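Local structure of insect group II chitinase (Ostrinia furnacalis, 5Y2C) at residues 165-170 with 188-193. The protein probably hydrolyses the beta-1,4 links of chitin as a family 18 glycoside hydrolase, here a mutant bound to a chito-oligosaccharide. Numbering follows the deposited sequence.
With NAG (2-acetamido-2-deoxy-beta-D-glucopyranose), chain C; NAG (2-acetamido-2-deoxy-beta-D-glucopyranose), chain B.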
loop_
_atom_site.group_PDB
_atom_site.type_symbol
_atom_site.label_atom_id
_atom_site.label_comp_id
_atom_site.label_asym_id
_atom_site.label_seq_id
_atom_site.Cartn_x
_atom_site.Cartn_y
_atom_site.Cartn_z
ATOM N N ALA A 165 4.047 10.394 2.268
ATOM C CA ALA A 165 4.651 9.317 3.034
ATOM C C ALA A 165 3.619 8.222 3.235
ATOM O O ALA A 165 2.444 8.510 3.482
ATOM C CB ALA A 165 5.173 9.810 4.392
ATOM N N ALA A 166 4.071 6.967 3.107
ATOM C CA ALA A 166 3.292 5.782 3.452
ATOM C C ALA A 166 3.654 5.365 4.871
ATOM O O ALA A 166 4.835 5.244 5.206
ATOM C CB ALA A 166 3.584 4.640 2.475
ATOM N N VAL A 167 2.647 5.103 5.692
ATOM C CA VAL A 167 2.864 4.974 7.125
ATOM C C VAL A 167 2.104 3.778 7.672
ATOM O O VAL A 167 1.101 3.332 7.109
ATOM C CB VAL A 167 2.426 6.247 7.876
ATOM C CG1 VAL A 167 3.234 7.481 7.412
ATOM C CG2 VAL A 167 0.917 6.438 7.709
ATOM N N SER A 168 2.582 3.292 8.815
ATOM C CA SER A 168 2.003 2.129 9.460
ATOM C C SER A 168 0.565 2.389 9.898
ATOM O O SER A 168 0.150 3.526 10.132
ATOM C CB SER A 168 2.838 1.740 10.668
ATOM O OG SER A 168 2.187 0.734 11.413
ATOM N N ALA A 169 -0.197 1.300 10.008
ATOM C CA ALA A 169 -1.535 1.319 10.565
ATOM C C ALA A 169 -1.574 0.853 12.017
ATOM O O ALA A 169 -2.622 0.949 12.654
ATOM C CB ALA A 169 -2.459 0.461 9.711
ATOM N N SER A 170 -0.457 0.396 12.568
ATOM C CA SER A 170 -0.433 -0.128 13.927
ATOM C C SER A 170 -0.354 1.002 14.933
ATOM O O SER A 170 0.504 1.885 14.822
ATOM C CB SER A 170 0.756 -1.071 14.115
ATOM O OG SER A 170 1.111 -1.193 15.483
ATOM N N ASP A 188 1.870 16.466 1.666
ATOM C CA ASP A 188 0.712 16.673 0.799
ATOM C C ASP A 188 -0.350 15.598 1.010
ATOM O O ASP A 188 -1.548 15.855 0.804
ATOM C CB ASP A 188 1.160 16.723 -0.660
ATOM C CG ASP A 188 2.028 17.932 -0.942
ATOM O OD1 ASP A 188 1.486 19.050 -0.994
ATOM O OD2 ASP A 188 3.261 17.782 -1.053
ATOM N N TRP A 189 0.059 14.404 1.424
ATOM C CA TRP A 189 -0.891 13.414 1.909
ATOM C C TRP A 189 -0.131 12.357 2.693
ATOM O O TRP A 189 1.082 12.197 2.544
ATOM C CB TRP A 189 -1.712 12.801 0.767
ATOM C CG TRP A 189 -0.923 11.989 -0.207
ATOM C CD1 TRP A 189 -0.640 10.656 -0.122
ATOM C CD2 TRP A 189 -0.332 12.446 -1.432
ATOM N NE1 TRP A 189 0.102 10.261 -1.207
ATOM C CE2 TRP A 189 0.305 11.337 -2.027
ATOM C CE3 TRP A 189 -0.281 13.682 -2.084
ATOM C CZ2 TRP A 189 0.988 11.426 -3.239
ATOM C CZ3 TRP A 189 0.401 13.769 -3.297
ATOM C CH2 TRP A 189 1.026 12.646 -3.856
ATOM N N ILE A 190 -0.864 11.660 3.549
ATOM C CA ILE A 190 -0.343 10.594 4.387
ATOM C C ILE A 190 -1.070 9.329 3.972
ATOM O O ILE A 190 -2.282 9.209 4.187
ATOM C CB ILE A 190 -0.550 10.874 5.879
ATOM C CG1 ILE A 190 0.278 12.077 6.323
ATOM C CG2 ILE A 190 -0.193 9.653 6.690
ATOM C CD1 ILE A 190 -0.146 12.654 7.650
ATOM N N SER A 191 -0.350 8.394 3.352
ATOM C CA SER A 191 -0.956 7.131 2.913
ATOM C C SER A 191 -0.934 6.149 4.075
ATOM O O SER A 191 0.098 5.550 4.383
ATOM C CB SER A 191 -0.236 6.580 1.688
ATOM O OG SER A 191 -0.659 7.264 0.517
ATOM N N LEU A 192 -2.081 5.987 4.724
ATOM C CA LEU A 192 -2.226 4.985 5.769
ATOM C C LEU A 192 -2.182 3.601 5.131
ATOM O O LEU A 192 -2.989 3.295 4.244
ATOM C CB LEU A 192 -3.548 5.181 6.497
ATOM C CG LEU A 192 -3.880 6.545 7.088
ATOM C CD1 LEU A 192 -5.230 6.444 7.785
ATOM C CD2 LEU A 192 -2.782 7.035 8.049
ATOM N N MET A 193 -1.219 2.773 5.534
ATOM C CA MET A 193 -1.146 1.413 5.004
ATOM C C MET A 193 -2.086 0.551 5.844
ATOM O O MET A 193 -1.686 -0.299 6.646
ATOM C CB MET A 193 0.280 0.894 4.988
ATOM C CG MET A 193 1.122 1.553 3.877
ATOM S SD MET A 193 2.795 0.929 3.799
ATOM C CE MET A 193 3.340 1.342 5.455
HETATM C C1 NAG C . 3.811 -2.308 2.501
HETATM C C2 NAG C . 4.775 -1.747 1.479
HETATM C C3 NAG C . 5.184 -2.754 0.411
HETATM C C4 NAG C . 4.532 -4.125 0.476
HETATM C C5 NAG C . 3.059 -3.860 0.709
HETATM C C6 NAG C . 2.213 -5.083 0.883
HETATM C C7 NAG C . 4.781 0.598 0.964
HETATM C C8 NAG C . 4.038 1.661 0.273
HETATM N N2 NAG C . 4.272 -0.575 0.834
HETATM O O3 NAG C . 6.570 -2.864 0.453
HETATM O O4 NAG C . 4.727 -4.823 -0.688
HETATM O O5 NAG C . 2.835 -3.020 1.828
HETATM O O6 NAG C . 2.750 -5.937 1.824
HETATM O O7 NAG C . 5.758 0.820 1.557
HETATM C C1 NAG B . 4.358 -5.603 6.617
HETATM C C2 NAG B . 4.599 -6.231 5.273
HETATM C C3 NAG B . 4.922 -5.151 4.267
HETATM C C4 NAG B . 3.950 -4.005 4.272
HETATM C C5 NAG B . 3.827 -3.522 5.687
HETATM C C6 NAG B . 2.702 -2.545 5.826
HETATM C C7 NAG B . 5.509 -8.493 5.352
HETATM C C8 NAG B . 6.709 -9.269 5.636
HETATM N N2 NAG B . 5.638 -7.201 5.318
HETATM O O3 NAG B . 4.937 -5.737 3.014
HETATM O O4 NAG B . 4.552 -3.057 3.437
HETATM O O5 NAG B . 3.460 -4.591 6.458
HETATM O O6 NAG B . 2.973 -1.468 6.648
HETATM O O7 NAG B . 4.521 -9.061 5.148
HETATM O O HOH W 1 0.342 -1.060 8.595
#
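One water joins Ala-169 to Met-193: it accepts from Ala-169 N at 2.8 Å, donates to Met-193 O at 2.9 Å, and lies 3.3 Å from O6 of the chain B NAG, to which it is also hydrogen-bonded. Before this point the strands run parallel. Ser-191 N gives a bond of 2.8 Å to Ala-165 O. Val-167 N then donates to Ser-191 O, and Met-193 N to Val-167 O. Val-167, Ile-190 and Leu-192 fill the face turned to helix 224-233, where Trp-231 packs on all three. Here CG2 of Val-167 lies 3.6 Å from CG2 of Ile-190 and also touches CD2 of Leu-192. On the opposite face Ala-166 CB meets C8, the acetyl methyl of the chain C NAG, at 3.7 Å, and Met-193 reaches both sugars. The Met-193 chain bends at its last torsion (chi3 -59°), which brings CE near Val-167 O and to 3.1 Å from O6 of the chain B NAG, while SD lies 3.5 Å from C7 of the chain C NAG. Replacing Met-193 by alanine is likely to leave this acetamido group without its sulfur contact and remove the sulfur beside Ala-166 CB. The parallel pairing places Ala-166 and Met-193 at the C-terminal mouth of the TIM barrel, where methyl and sulfur line the sugar's N-acetyl group, consistent with a role in binding.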